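Local coordinates for SspB protein (Streptomyces clavuligerus, PDB 6JUF) that probably acts as a metal-dependent DNase in a phosphorothioation-sensing system that defends the bacterium against phages, at residues B[145-156]-B[166-177]; B[119-127]-B[343-351]. All coordinates share one frame; numbering follows the deposited sequence.

Contact 1 (B[145-156]-B[166-177])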
loop_
_atom_site.group_PDB
_atom_site.type_symbol
_atom_site.label_atom_id
_atom_site.label_comp_id
_atom_site.label_asym_id
_atom_site.label_seq_id
_atom_site.Cartn_x
_atom_site.Cartn_y
_atom_site.Cartn_z
ATOM N N LEU B 145 8.696 -15.004 -18.546
ATOM C CA LEU B 145 7.262 -15.236 -18.376
ATOM C C LEU B 145 6.779 -16.438 -19.211
ATOM O O LEU B 145 5.929 -17.227 -18.759
ATOM C CB LEU B 145 6.450 -13.919 -18.610
ATOM C CG LEU B 145 6.886 -12.805 -17.619
ATOM C CD1 LEU B 145 5.997 -11.568 -17.696
ATOM C CD2 LEU B 145 7.005 -13.280 -16.149
ATOM N N ALA B 146 7.342 -16.598 -20.416
ATOM C CA ALA B 146 7.039 -17.774 -21.280
ATOM C C ALA B 146 7.415 -19.076 -20.575
ATOM O O ALA B 146 6.674 -20.073 -20.634
ATOM C CB ALA B 146 7.735 -17.636 -22.643
ATOM N N ASP B 147 8.599 -19.088 -19.933
ATOM C CA ASP B 147 9.061 -20.279 -19.190
ATOM C C ASP B 147 8.121 -20.677 -18.055
ATOM O O ASP B 147 7.709 -21.862 -17.948
ATOM C CB ASP B 147 10.445 -20.115 -18.533
ATOM C CG ASP B 147 11.586 -19.968 -19.546
ATOM O OD1 ASP B 147 11.498 -20.424 -20.725
ATOM O OD2 ASP B 147 12.576 -19.349 -19.079
ATOM N N LEU B 148 7.701 -19.674 -17.281
ATOM C CA LEU B 148 6.754 -19.946 -16.208
ATOM C C LEU B 148 5.394 -20.411 -16.719
ATOM O O LEU B 148 4.779 -21.341 -16.194
ATOM C CB LEU B 148 6.619 -18.748 -15.278
ATOM C CG LEU B 148 5.706 -18.980 -14.070
ATOM C CD1 LEU B 148 6.195 -20.144 -13.193
ATOM C CD2 LEU B 148 5.635 -17.692 -13.266
ATOM N N THR B 149 4.916 -19.744 -17.769
ATOM C CA THR B 149 3.693 -20.203 -18.400
ATOM C C THR B 149 3.785 -21.700 -18.796
ATOM O O THR B 149 2.864 -22.485 -18.516
ATOM C CB THR B 149 3.351 -19.325 -19.630
ATOM O OG1 THR B 149 3.063 -17.999 -19.160
ATOM C CG2 THR B 149 2.123 -19.911 -20.395
ATOM N N GLN B 150 4.905 -22.087 -19.418
ATOM C CA GLN B 150 5.031 -23.494 -19.886
ATOM C C GLN B 150 5.044 -24.506 -18.733
ATOM O O GLN B 150 4.430 -25.593 -18.817
ATOM C CB GLN B 150 6.237 -23.651 -20.833
ATOM C CG GLN B 150 5.929 -23.034 -22.197
ATOM C CD GLN B 150 4.616 -23.548 -22.818
ATOM O OE1 GLN B 150 3.704 -22.751 -23.175
ATOM N NE2 GLN B 150 4.519 -24.884 -22.980
ATOM N N VAL B 151 5.692 -24.147 -17.622
ATOM C CA VAL B 151 5.667 -25.018 -16.461
ATOM C C VAL B 151 4.258 -25.192 -15.899
ATOM O O VAL B 151 3.844 -26.292 -15.589
ATOM C CB VAL B 151 6.705 -24.597 -15.404
ATOM C CG1 VAL B 151 6.633 -25.516 -14.173
ATOM C CG2 VAL B 151 8.066 -24.758 -16.018
ATOM N N ILE B 152 3.514 -24.090 -15.808
ATOM C CA ILE B 152 2.154 -24.196 -15.317
ATOM C C ILE B 152 1.296 -25.054 -16.273
ATOM O O ILE B 152 0.563 -25.893 -15.813
ATOM C CB ILE B 152 1.502 -22.833 -15.082
ATOM C CG1 ILE B 152 2.284 -22.076 -13.994
ATOM C CG2 ILE B 152 0.057 -23.030 -14.695
ATOM C CD1 ILE B 152 2.090 -20.571 -14.012
ATOM N N VAL B 153 1.452 -24.830 -17.588
ATOM C CA VAL B 153 0.717 -25.618 -18.597
ATOM C C VAL B 153 0.979 -27.122 -18.361
ATOM O O VAL B 153 0.065 -27.906 -18.385
ATOM C CB VAL B 153 1.136 -25.246 -20.018
ATOM C CG1 VAL B 153 0.714 -26.304 -21.069
ATOM C CG2 VAL B 153 0.649 -23.840 -20.351
ATOM N N ARG B 154 2.254 -27.494 -18.145
ATOM C CA ARG B 154 2.634 -28.887 -17.949
ATOM C C ARG B 154 1.858 -29.474 -16.770
ATOM O O ARG B 154 1.283 -30.556 -16.865
ATOM C CB ARG B 154 4.162 -28.971 -17.787
ATOM C CG ARG B 154 4.758 -30.378 -17.809
ATOM C CD ARG B 154 6.258 -30.360 -17.480
ATOM N NE ARG B 154 6.510 -30.474 -16.029
ATOM C CZ ARG B 154 6.450 -31.619 -15.331
ATOM N NH1 ARG B 154 6.137 -32.767 -15.924
ATOM N NH2 ARG B 154 6.703 -31.629 -14.034
ATOM N N HIS B 155 1.841 -28.733 -15.646
ATOM C CA HIS B 155 1.140 -29.173 -14.445
ATOM C C HIS B 155 -0.371 -29.248 -14.618
ATOM O O HIS B 155 -1.041 -30.178 -14.157
ATOM C CB HIS B 155 1.527 -28.280 -13.237
ATOM C CG HIS B 155 2.750 -28.773 -12.542
ATOM N ND1 HIS B 155 3.984 -28.233 -12.730
ATOM C CD2 HIS B 155 2.919 -29.856 -11.715
ATOM C CE1 HIS B 155 4.891 -28.946 -12.037
ATOM N NE2 HIS B 155 4.239 -29.944 -11.424
ATOM N N VAL B 156 -0.921 -28.280 -15.337
ATOM C CA VAL B 156 -2.353 -28.252 -15.612
ATOM C C VAL B 156 -2.761 -29.429 -16.503
ATOM O O VAL B 156 -3.795 -30.038 -16.283
ATOM C CB VAL B 156 -2.756 -26.919 -16.241
ATOM C CG1 VAL B 156 -4.193 -26.940 -16.780
ATOM C CG2 VAL B 156 -2.519 -25.793 -15.219
ATOM N N GLU B 166 -4.074 -21.782 -22.492
ATOM C CA GLU B 166 -2.775 -21.178 -22.263
ATOM C C GLU B 166 -2.896 -19.675 -22.000
ATOM O O GLU B 166 -2.237 -19.129 -21.127
ATOM C CB GLU B 166 -1.858 -21.483 -23.444
ATOM C CG GLU B 166 -0.465 -20.879 -23.318
ATOM C CD GLU B 166 0.414 -21.233 -24.484
ATOM O OE1 GLU B 166 1.023 -22.314 -24.459
ATOM O OE2 GLU B 166 0.454 -20.453 -25.435
ATOM N N ALA B 167 -3.797 -19.020 -22.711
ATOM C CA ALA B 167 -3.972 -17.574 -22.567
ATOM C C ALA B 167 -4.349 -17.216 -21.148
ATOM O O ALA B 167 -3.914 -16.147 -20.623
ATOM C CB ALA B 167 -4.985 -17.014 -23.580
ATOM N N SER B 168 -5.173 -18.041 -20.514
ATOM C CA SER B 168 -5.506 -17.758 -19.098
ATOM C C SER B 168 -4.304 -17.918 -18.178
ATOM O O SER B 168 -4.141 -17.156 -17.196
ATOM C CB SER B 168 -6.617 -18.678 -18.611
ATOM O OG SER B 168 -7.759 -18.500 -19.417
ATOM N N ILE B 169 -3.501 -18.940 -18.416
ATOM C CA ILE B 169 -2.299 -19.148 -17.589
ATOM C C ILE B 169 -1.347 -17.963 -17.810
ATOM O O ILE B 169 -0.738 -17.452 -16.856
ATOM C CB ILE B 169 -1.658 -20.502 -17.920
ATOM C CG1 ILE B 169 -2.601 -21.630 -17.421
ATOM C CG2 ILE B 169 -0.248 -20.599 -17.292
ATOM C CD1 ILE B 169 -2.299 -23.040 -17.948
ATOM N N ALA B 170 -1.180 -17.525 -19.053
ATOM C CA ALA B 170 -0.288 -16.358 -19.308
ATOM C C ALA B 170 -0.806 -15.125 -18.562
ATOM O O ALA B 170 -0.004 -14.306 -18.107
ATOM C CB ALA B 170 -0.218 -16.033 -20.811
ATOM N N LYS B 171 -2.128 -14.980 -18.446
ATOM C CA LYS B 171 -2.698 -13.845 -17.696
ATOM C C LYS B 171 -2.390 -14.017 -16.187
ATOM O O LYS B 171 -2.104 -12.972 -15.504
ATOM C CB LYS B 171 -4.209 -13.783 -17.936
ATOM C CG LYS B 171 -4.535 -13.222 -19.325
ATOM C CD LYS B 171 -5.977 -13.508 -19.701
ATOM C CE LYS B 171 -6.262 -12.979 -21.108
ATOM N NZ LYS B 171 -7.528 -13.513 -21.632
ATOM N N ASP B 172 -2.410 -15.258 -15.675
ATOM C CA ASP B 172 -1.997 -15.492 -14.258
ATOM C C ASP B 172 -0.535 -15.063 -14.080
ATOM O O ASP B 172 -0.175 -14.438 -13.068
ATOM C CB ASP B 172 -2.129 -16.959 -13.847
ATOM C CG ASP B 172 -3.542 -17.376 -13.564
ATOM O OD1 ASP B 172 -4.423 -16.487 -13.459
ATOM O OD2 ASP B 172 -3.758 -18.593 -13.423
ATOM N N VAL B 173 0.315 -15.402 -15.036
ATOM C CA VAL B 173 1.730 -15.073 -14.900
ATOM C C VAL B 173 1.937 -13.604 -14.921
ATOM O O VAL B 173 2.732 -13.060 -14.149
ATOM C CB VAL B 173 2.554 -15.819 -15.966
ATOM C CG1 VAL B 173 3.994 -15.345 -16.002
ATOM C CG2 VAL B 173 2.544 -17.307 -15.643
ATOM N N ASP B 174 1.225 -12.922 -15.803
ATOM C CA ASP B 174 1.206 -11.439 -15.793
ATOM C C ASP B 174 0.770 -10.866 -14.456
ATOM O O ASP B 174 1.403 -9.940 -13.922
ATOM C CB ASP B 174 0.277 -10.881 -16.875
ATOM C CG ASP B 174 0.888 -10.967 -18.253
ATOM O OD1 ASP B 174 2.121 -11.139 -18.356
ATOM O OD2 ASP B 174 0.160 -10.874 -19.246
ATOM N N CYS B 175 -0.263 -11.443 -13.867
ATOM C CA CYS B 175 -0.786 -10.969 -12.563
ATOM C C CYS B 175 0.199 -11.231 -11.438
ATOM O O CYS B 175 0.375 -10.381 -10.541
ATOM C CB CYS B 175 -2.099 -11.683 -12.263
ATOM S SG CYS B 175 -2.975 -10.824 -10.888
ATOM N N ILE B 176 0.843 -12.403 -11.453
ATOM C CA ILE B 176 1.868 -12.748 -10.415
ATOM C C ILE B 176 2.993 -11.685 -10.464
ATOM O O ILE B 176 3.412 -11.181 -9.437
ATOM C CB ILE B 176 2.456 -14.152 -10.706
ATOM C CG1 ILE B 176 1.460 -15.239 -10.317
ATOM C CG2 ILE B 176 3.766 -14.346 -9.922
ATOM C CD1 ILE B 176 1.704 -16.641 -10.885
ATOM N N THR B 177 3.424 -11.299 -11.667
ATOM C CA THR B 177 4.495 -10.293 -11.802
ATOM C C THR B 177 4.048 -8.930 -11.248
ATOM O O THR B 177 4.766 -8.338 -10.444
ATOM C CB THR B 177 4.864 -10.116 -13.285
ATOM O OG1 THR B 177 5.109 -11.420 -13.846
ATOM C CG2 THR B 177 6.130 -9.302 -13.450
#
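Thr149 lies against helix 166-180, with its OG1 3.7 Å from Ala170 CA and its CG2 4.0 Å from Ile169 CG2. The hydroxyl bonds within its own helix, giving OG1 to Leu145 O at 3.0 Å. The donor stands above the carbonyl plane, on the opposite face from Thr149 N, so two donors grip one oxygen. With OG1 beside the backbone N (chi1 -65°), the hydroxyl can fold back on the helix while the methyl branch CG2 meets Glu166 and Ile169.

The two segments belong to successive helices, 145-159 and 166-180, that form a helical hairpin. They run in broadly opposite senses but strongly splayed, 127° between their directions, with axes 9.2 Å apart at closest approach. The side chains interlock as knobs into holes. Thr149 fills a hole between Glu166, Ile169, Ala170 and Val173. Ile169 enters the hole of Thr149, Ile152, Val153 and Val156. Its CG2 branch lies 3.6 Å from Ile152 CG2, and CG1, beside its own backbone N (chi1 -69°), carries CD1 on to the CG2 methyls of Val153 and Val156.

Val173 is the third knob, set among Leu145, Leu148, Thr149 and Ile152. Its two methyls divide the work: CG1 meets Leu145 CD2 at 3.7 Å, and CG2 meets Ile152 CD1 at 3.7 Å. The side chains of Leu145 and Val173 lie alongside each other, pointing opposite ways. Leu145 CD2 also touches Thr177 OG1 at 3.5 Å, a hydroxyl already bonded to Val173 O. Trp219 of strand 218-221 packs against both Leu145 and Thr177, while Ile152 also meets Ser130 and Val133 of helix 129-137.

Contact 2 (B[119-127]-B[343-351]); sequences SSRPGTKSW and AEKRELKQL
A type II beta turn from Arg121 to Thr124 brings Gly123 against the last turns of helix 339-350, with Gly123 CA 4.5 Å from Leu348 CA. Gly123 has a positive phi of 90°, and its bare CA lies close against the side chains of Leu348 and Glu344.

Glu347 reaches across to the turn. Its CG is anti to the backbone N (chi1 -159°) and the chain stays extended, which carries the carboxylate past Gly123 to the backbone of Lys125. OE1 accepts Lys125 N at 2.7 Å through its syn lone pair, with an N-H...O angle of 153°. Lys125 CB and CG lie against the same oxygen, while its ammonium goes to Ala7 O. Water joins the carboxylate to the loop at two more points: one bridges OE1 to Gly123 N, and another bridges OE2 to Lys125 O. The carboxylate of this buried residue is therefore held at both oxygens.

Glu344 lies alongside the turn with its CG 3.8 Å from Gly123 O. Its OE2 accepts from a third water, which also donates to Pro122 O and accepts from Thr124 OG1. Beside it, Leu348 CD2 packs 3.6 Å from Gly123 N, and Leu351 CD1 rests on Pro122 CB at 3.8 Å.

Arg71 of strand 70-74 adds to the contact: its NH2 bonds to Gly123 O, its NH1 makes a long, weak ion pair with Glu347 OE2, and its side chain touches Ala343 and Glu344. The loop joins helix 107-118 to helix 129-137, so the contact ties this connection to helix 339-350, the last in the model, and to strand 70-74.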
loop_
_atom_site.group_PDB
_atom_site.type_symbol
_atom_site.label_atom_id
_atom_site.label_comp_id
_atom_site.label_asym_id
_atom_site.label_seq_id
_atom_site.Cartn_x
_atom_site.Cartn_y
_atom_site.Cartn_z
ATOM N N SER B 119 -2.316 -21.175 0.656
ATOM C CA SER B 119 -2.715 -22.219 1.626
ATOM C C SER B 119 -3.648 -23.278 1.051
ATOM O O SER B 119 -4.536 -22.951 0.287
ATOM C CB SER B 119 -3.394 -21.565 2.847
ATOM O OG SER B 119 -3.704 -22.511 3.833
ATOM N N SER B 120 -3.435 -24.532 1.460
ATOM C CA SER B 120 -4.306 -25.619 1.049
ATOM C C SER B 120 -4.327 -26.621 2.201
ATOM O O SER B 120 -3.291 -26.935 2.809
ATOM C CB SER B 120 -3.747 -26.268 -0.208
ATOM O OG SER B 120 -4.566 -27.321 -0.608
ATOM N N ARG B 121 -5.526 -27.060 2.536
ATOM C CA ARG B 121 -5.698 -28.156 3.506
ATOM C C ARG B 121 -6.974 -28.886 3.129
ATOM O O ARG B 121 -7.761 -28.367 2.321
ATOM C CB ARG B 121 -5.757 -27.603 4.938
ATOM C CG ARG B 121 -7.164 -27.683 5.510
ATOM C CD ARG B 121 -7.745 -26.377 6.032
ATOM N NE ARG B 121 -6.737 -25.391 6.383
ATOM C CZ ARG B 121 -5.995 -25.442 7.476
ATOM N NH1 ARG B 121 -6.181 -26.438 8.348
ATOM N NH2 ARG B 121 -5.055 -24.506 7.706
ATOM N N PRO B 122 -7.222 -30.077 3.721
ATOM C CA PRO B 122 -8.443 -30.781 3.350
ATOM C C PRO B 122 -9.654 -29.941 3.703
ATOM O O PRO B 122 -9.787 -29.411 4.821
ATOM C CB PRO B 122 -8.384 -32.072 4.203
ATOM C CG PRO B 122 -6.920 -32.261 4.486
ATOM C CD PRO B 122 -6.320 -30.895 4.567
ATOM N N GLY B 123 -10.517 -29.780 2.724
ATOM C CA GLY B 123 -11.720 -28.964 2.884
ATOM C C GLY B 123 -11.520 -27.484 2.519
ATOM O O GLY B 123 -12.510 -26.748 2.372
ATOM N N THR B 124 -10.276 -27.041 2.328
ATOM C CA THR B 124 -9.956 -25.639 1.917
ATOM C C THR B 124 -8.726 -25.512 1.018
ATOM O O THR B 124 -7.646 -25.117 1.457
ATOM C CB THR B 124 -9.810 -24.687 3.140
ATOM O OG1 THR B 124 -10.846 -24.929 4.085
ATOM C CG2 THR B 124 -9.841 -23.175 2.721
ATOM N N LYS B 125 -8.902 -25.899 -0.252
ATOM C CA LYS B 125 -7.808 -25.893 -1.224
ATOM C C LYS B 125 -7.528 -24.444 -1.657
ATOM O O LYS B 125 -8.326 -23.516 -1.413
ATOM C CB LYS B 125 -8.199 -26.733 -2.452
ATOM C CG LYS B 125 -8.104 -28.223 -2.277
ATOM C CD LYS B 125 -8.653 -28.907 -3.541
ATOM C CE LYS B 125 -8.203 -30.362 -3.545
ATOM N NZ LYS B 125 -8.603 -31.040 -4.810
ATOM N N SER B 126 -6.420 -24.221 -2.341
ATOM C CA SER B 126 -6.075 -22.888 -2.871
ATOM C C SER B 126 -6.885 -22.565 -4.141
ATOM O O SER B 126 -7.170 -23.423 -4.957
ATOM C CB SER B 126 -4.593 -22.887 -3.200
ATOM O OG SER B 126 -4.186 -21.623 -3.770
ATOM N N TRP B 127 -7.225 -21.289 -4.256
ATOM C CA TRP B 127 -7.860 -20.696 -5.448
ATOM C C TRP B 127 -6.866 -20.183 -6.414
ATOM O O TRP B 127 -7.275 -19.593 -7.416
ATOM C CB TRP B 127 -8.855 -19.579 -5.060
ATOM C CG TRP B 127 -10.006 -20.121 -4.292
ATOM C CD1 TRP B 127 -10.220 -20.112 -2.890
ATOM C CD2 TRP B 127 -11.117 -20.873 -4.846
ATOM N NE1 TRP B 127 -11.363 -20.810 -2.583
ATOM C CE2 TRP B 127 -11.938 -21.288 -3.720
ATOM C CE3 TRP B 127 -11.471 -21.285 -6.135
ATOM C CZ2 TRP B 127 -13.064 -22.028 -3.887
ATOM C CZ3 TRP B 127 -12.627 -22.035 -6.278
ATOM C CH2 TRP B 127 -13.393 -22.401 -5.181
ATOM N N ALA B 343 -19.959 -24.888 3.232
ATOM C CA ALA B 343 -18.935 -24.845 2.200
ATOM C C ALA B 343 -17.709 -25.801 2.436
ATOM O O ALA B 343 -17.262 -26.529 1.517
ATOM C CB ALA B 343 -18.496 -23.382 1.947
ATOM N N GLU B 344 -17.157 -25.786 3.661
ATOM C CA GLU B 344 -16.105 -26.747 4.024
ATOM C C GLU B 344 -16.572 -28.218 3.806
ATOM O O GLU B 344 -15.856 -29.024 3.218
ATOM C CB GLU B 344 -15.624 -26.507 5.441
ATOM C CG GLU B 344 -14.271 -27.190 5.683
ATOM C CD GLU B 344 -13.886 -27.211 7.131
ATOM O OE1 GLU B 344 -14.786 -27.442 7.961
ATOM O OE2 GLU B 344 -12.697 -26.989 7.444
ATOM N N LYS B 345 -17.804 -28.518 4.249
ATOM C CA LYS B 345 -18.353 -29.880 4.137
ATOM C C LYS B 345 -18.462 -30.362 2.693
ATOM O O LYS B 345 -18.135 -31.515 2.353
ATOM C CB LYS B 345 -19.715 -29.989 4.821
ATOM C CG LYS B 345 -19.636 -30.129 6.332
ATOM C CD LYS B 345 -20.958 -30.650 6.906
ATOM C CE LYS B 345 -20.889 -30.767 8.429
ATOM N NZ LYS B 345 -20.555 -29.457 9.074
ATOM N N ARG B 346 -18.951 -29.443 1.860
ATOM C CA ARG B 346 -19.053 -29.681 0.426
ATOM C C ARG B 346 -17.720 -30.047 -0.175
ATOM O O ARG B 346 -17.633 -30.967 -1.008
ATOM C CB ARG B 346 -19.590 -28.449 -0.292
ATOM C CG ARG B 346 -19.888 -28.794 -1.760
ATOM C CD ARG B 346 -20.120 -27.595 -2.644
ATOM N NE ARG B 346 -19.276 -26.472 -2.267
ATOM C CZ ARG B 346 -17.961 -26.384 -2.475
ATOM N NH1 ARG B 346 -17.255 -27.376 -3.078
ATOM N NH2 ARG B 346 -17.342 -25.279 -2.049
ATOM N N GLU B 347 -16.690 -29.282 0.200
ATOM C CA GLU B 347 -15.367 -29.569 -0.324
ATOM C C GLU B 347 -14.824 -30.898 0.239
ATOM O O GLU B 347 -14.228 -31.696 -0.494
ATOM C CB GLU B 347 -14.416 -28.405 -0.048
ATOM C CG GLU B 347 -13.224 -28.426 -0.973
ATOM C CD GLU B 347 -12.321 -27.202 -0.839
ATOM O OE1 GLU B 347 -11.119 -27.414 -0.698
ATOM O OE2 GLU B 347 -12.802 -26.016 -0.925
ATOM N N LEU B 348 -15.048 -31.133 1.544
ATOM C CA LEU B 348 -14.594 -32.361 2.192
ATOM C C LEU B 348 -15.222 -33.579 1.511
ATOM O O LEU B 348 -14.550 -34.593 1.300
ATOM C CB LEU B 348 -14.931 -32.328 3.660
ATOM C CG LEU B 348 -13.953 -31.542 4.525
ATOM C CD1 LEU B 348 -14.491 -31.342 5.928
ATOM C CD2 LEU B 348 -12.531 -32.104 4.602
ATOM N N LYS B 349 -16.478 -33.412 1.098
ATOM C CA LYS B 349 -17.239 -34.474 0.418
ATOM C C LYS B 349 -16.620 -34.934 -0.893
ATOM O O LYS B 349 -16.754 -36.106 -1.244
ATOM C CB LYS B 349 -18.706 -34.087 0.260
ATOM C CG LYS B 349 -19.548 -34.504 1.475
ATOM C CD LYS B 349 -19.745 -36.039 1.553
ATOM C CE LYS B 349 -19.321 -36.663 2.891
ATOM N NZ LYS B 349 -20.406 -36.588 3.928
ATOM N N GLN B 350 -15.919 -34.022 -1.569
ATOM C CA GLN B 350 -15.126 -34.350 -2.773
ATOM C C GLN B 350 -13.904 -35.255 -2.572
ATOM O O GLN B 350 -13.492 -35.938 -3.510
ATOM C CB GLN B 350 -14.694 -33.072 -3.489
ATOM C CG GLN B 350 -15.845 -32.139 -3.765
ATOM C CD GLN B 350 -16.250 -32.146 -5.208
ATOM O OE1 GLN B 350 -16.288 -31.095 -5.843
ATOM N NE2 GLN B 350 -16.537 -33.331 -5.751
ATOM N N LEU B 351 -13.294 -35.241 -1.393
ATOM C CA LEU B 351 -12.087 -36.051 -1.187
ATOM C C LEU B 351 -12.369 -37.552 -1.053
ATOM O O LEU B 351 -13.478 -37.963 -0.688
ATOM C CB LEU B 351 -11.294 -35.527 0.013
ATOM C CG LEU B 351 -10.663 -34.142 -0.125
ATOM C CD1 LEU B 351 -10.000 -33.739 1.183
ATOM C CD2 LEU B 351 -9.643 -34.123 -1.270
HETATM O O HOH W 1 -10.689 -27.008 5.730
HETATM O O HOH W 2 -10.197 -29.936 -0.043
HETATM O O HOH W 3 -11.100 -23.717 -0.787
#

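In the fold
Contact 1 is local in sequence, with only nine residues between its segments. Contact 2 joins parts 216 residues apart, and contact 1 falls within the stretch of chain spanned by contact 2. Their centres are 24 Å apart and their nearest atoms about 7 Å apart, so they do not touch. Helix 129-137 connects them: it follows the loop of contact 2 and packs on Ile152 of contact 1 and on Ile176 of segment 166-177. The magnesium site seen for this protein is some way from contact 1: the side chain of Asp174 is about 10 Å from that of Glu18. No magnesium is bound there in this chain. Contact 2 lies away from that site.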